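Cellobiose 2-epimerase (Spirochaeta thermophila DSM 6192, PDB 5ZIG) probably catalyses the reversible epimerization of cellobiose to 4-O-beta-D-glucopyranosyl-D-mannose, as a member of the N-acylglucosamine 2-epimerase family. Local coordinates at residues 21-24 and 25-29. Residues are numbered along the deposited sequence; the frame is centred on the assembly and turned at random.
Sequences QLFD and HILPF
The carbonyl oxygen of Q21 is gripped by two successive amides of the turn that follows. I26 N reaches Q21 O at 2.7 Å in a nearly straight bond (169°), whereas H25 N, 3.1 Å from the same Q21 O, comes in from above the carbonyl plane with a bent N-H. One residue on, L27 N bonds to L22 O at 3.0 Å. The i to i+5 bonds from I26 to Q21 and from L27 to L22 make a wide, pi-type turn within helix 7-31; the H25 bond to Q21 is the ordinary i to i+4 kind. P28 follows, its ring carbon CG resting 3.3 Å from F23 O; lacking an N-H, it leaves the helix kinked here.

On the flank formed by Q21 and H25, the two side chains run alongside each other, with Q21 OE1 3.7 Å from H25 CD2 and the amide turned 42° from the imidazole. A bend at chi2 (-66°) folds the Q21 amide back beside the histidine. Further round the helix, L27 CD1 touches both L22 CG (3.9 Å) and F23 CD1 (3.8 Å), while L22 CD2 lies over one face of the F23 ring, toward its rim.

Helices 57-73 and 77-94 pack on F23 and L27, and helix 384-402 on L22 and I26. W360 NE1 bonds to Q21 OE1 and the E359 carbonyl accepts from H25 NE2, which implies a proton on that imidazole nitrogen and ties the widened turn to the loop at 359-360.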
ATOM      1  N   GLN A  21      18.468  -2.300  -4.717  1.00 26.83           N
ATOM      2  CA  GLN A  21      17.647  -2.618  -3.563  1.00 25.52           C
ATOM      3  C   GLN A  21      16.587  -3.658  -3.911  1.00 29.96           C
ATOM      4  O   GLN A  21      16.519  -4.714  -3.271  1.00 28.65           O
ATOM      5  CB  GLN A  21      17.003  -1.346  -3.030  1.00 31.36           C
ATOM      6  CG  GLN A  21      17.894  -0.607  -2.097  1.00 21.35           C
ATOM      7  CD  GLN A  21      18.143  -1.383  -0.833  1.00 26.85           C
ATOM      8  OE1 GLN A  21      17.209  -1.898  -0.216  1.00 25.10           O
ATOM      9  NE2 GLN A  21      19.407  -1.469  -0.431  1.00 24.89           N
ATOM     10  N   LEU A  22      15.757  -3.378  -4.934  1.00 24.65           N
ATOM     11  CA  LEU A  22      14.728  -4.325  -5.372  1.00 27.53           C
ATOM     12  C   LEU A  22      15.315  -5.700  -5.662  1.00 29.16           C
ATOM     13  O   LEU A  22      14.921  -6.692  -5.041  1.00 24.64           O
ATOM     14  CB  LEU A  22      13.982  -3.808  -6.617  1.00 21.26           C
ATOM     15  CG  LEU A  22      12.813  -4.729  -7.049  1.00 23.57           C
ATOM     16  CD1 LEU A  22      11.766  -4.769  -5.925  1.00 23.87           C
ATOM     17  CD2 LEU A  22      12.131  -4.374  -8.366  1.00 20.40           C
ATOM     18  N   PHE A  23      16.267  -5.775  -6.605  1.00 20.87           N
ATOM     19  CA  PHE A  23      16.635  -7.077  -7.135  1.00 27.73           C
ATOM     20  C   PHE A  23      17.767  -7.762  -6.365  1.00 28.62           C
ATOM     21  O   PHE A  23      17.891  -8.993  -6.435  1.00 29.24           O
ATOM     22  CB  PHE A  23      17.017  -6.973  -8.617  1.00 29.25           C
ATOM     23  CG  PHE A  23      15.898  -6.513  -9.530  1.00 24.14           C
ATOM     24  CD1 PHE A  23      14.780  -7.305  -9.761  1.00 20.57           C
ATOM     25  CD2 PHE A  23      15.972  -5.282 -10.172  1.00 26.89           C
ATOM     26  CE1 PHE A  23      13.757  -6.881 -10.602  1.00 32.65           C
ATOM     27  CE2 PHE A  23      14.950  -4.852 -11.013  1.00 22.47           C
ATOM     28  CZ  PHE A  23      13.846  -5.653 -11.232  1.00 31.23           C
ATOM     29  N   ASP A  24      18.598  -7.017  -5.633  1.00 26.85           N
ATOM     30  CA  ASP A  24      19.702  -7.642  -4.921  1.00 32.59           C
ATOM     31  C   ASP A  24      19.483  -7.737  -3.420  1.00 25.82           C
ATOM     32  O   ASP A  24      20.138  -8.563  -2.771  1.00 34.35           O
ATOM     33  CB  ASP A  24      21.016  -6.884  -5.186  1.00 31.78           C
ATOM     34  CG  ASP A  24      21.364  -6.824  -6.663  1.00 35.07           C
ATOM     35  OD1 ASP A  24      21.037  -7.773  -7.394  1.00 35.29           O
ATOM     36  OD2 ASP A  24      21.961  -5.824  -7.098  1.00 41.18           O
ATOM     37  N   HIS A  25      18.595  -6.917  -2.861  1.00 22.43           N
ATOM     38  CA  HIS A  25      18.371  -6.878  -1.423  1.00 27.13           C
ATOM     39  C   HIS A  25      16.962  -7.321  -1.039  1.00 30.15           C
ATOM     40  O   HIS A  25      16.808  -8.275  -0.268  1.00 24.63           O
ATOM     41  CB  HIS A  25      18.667  -5.464  -0.907  1.00 27.57           C
ATOM     42  CG  HIS A  25      18.820  -5.390   0.578  1.00 27.51           C
ATOM     43  ND1 HIS A  25      20.005  -5.677   1.226  1.00 32.57           N
ATOM     44  CD2 HIS A  25      17.930  -5.064   1.548  1.00 27.76           C
ATOM     45  CE1 HIS A  25      19.838  -5.526   2.530  1.00 25.90           C
ATOM     46  NE2 HIS A  25      18.581  -5.171   2.752  1.00 25.96           N
ATOM     47  N   ILE A  26      15.922  -6.669  -1.549  1.00 34.96           N
ATOM     48  CA  ILE A  26      14.567  -6.945  -1.065  1.00 33.52           C
ATOM     49  C   ILE A  26      14.099  -8.316  -1.541  1.00 28.09           C
ATOM     50  O   ILE A  26      13.826  -9.207  -0.733  1.00 24.55           O
ATOM     51  CB  ILE A  26      13.587  -5.839  -1.497  1.00 26.70           C
ATOM     52  CG1 ILE A  26      13.759  -4.601  -0.606  1.00 21.00           C
ATOM     53  CG2 ILE A  26      12.130  -6.329  -1.362  1.00 21.41           C
ATOM     54  CD1 ILE A  26      13.529  -3.253  -1.341  1.00 26.47           C
ATOM     55  N   LEU A  27      14.006  -8.508  -2.866  1.00 30.99           N
ATOM     56  CA  LEU A  27      13.489  -9.772  -3.394  1.00 30.88           C
ATOM     57  C   LEU A  27      14.276 -10.996  -2.913  1.00 31.47           C
ATOM     58  O   LEU A  27      13.642 -11.992  -2.521  1.00 33.93           O
ATOM     59  CB  LEU A  27      13.418  -9.704  -4.929  1.00 25.87           C
ATOM     60  CG  LEU A  27      12.439  -8.672  -5.529  1.00 23.13           C
ATOM     61  CD1 LEU A  27      12.496  -8.597  -7.068  1.00 20.49           C
ATOM     62  CD2 LEU A  27      10.985  -9.001  -5.098  1.00 24.35           C
ATOM     63  N   PRO A  28      15.612 -11.004  -2.891  1.00 30.14           N
ATOM     64  CA  PRO A  28      16.305 -12.219  -2.418  1.00 22.55           C
ATOM     65  C   PRO A  28      15.977 -12.577  -0.982  1.00 26.33           C
ATOM     66  O   PRO A  28      15.951 -13.761  -0.642  1.00 21.75           O
ATOM     67  CB  PRO A  28      17.793 -11.871  -2.585  1.00 32.14           C
ATOM     68  CG  PRO A  28      17.818 -10.827  -3.640  1.00 30.78           C
ATOM     69  CD  PRO A  28      16.566 -10.021  -3.452  1.00 28.87           C
ATOM     70  N   PHE A  29      15.701 -11.595  -0.131  1.00 24.13           N
ATOM     71  CA  PHE A  29      15.360 -11.922   1.242  1.00 28.44           C
ATOM     72  C   PHE A  29      14.007 -12.619   1.301  1.00 34.92           C
ATOM     73  O   PHE A  29      13.854 -13.627   1.995  1.00 43.47           O
ATOM     74  CB  PHE A  29      15.374 -10.652   2.090  1.00 28.33           C
ATOM     75  CG  PHE A  29      14.806 -10.820   3.471  1.00 21.49           C
ATOM     76  CD1 PHE A  29      15.654 -11.018   4.564  1.00 26.21           C
ATOM     77  CD2 PHE A  29      13.447 -10.703   3.698  1.00 23.65           C
ATOM     78  CE1 PHE A  29      15.145 -11.123   5.849  1.00 22.29           C
ATOM     79  CE2 PHE A  29      12.927 -10.833   4.980  1.00 25.76           C
ATOM     80  CZ  PHE A  29      13.793 -11.038   6.055  1.00 26.80           C
TER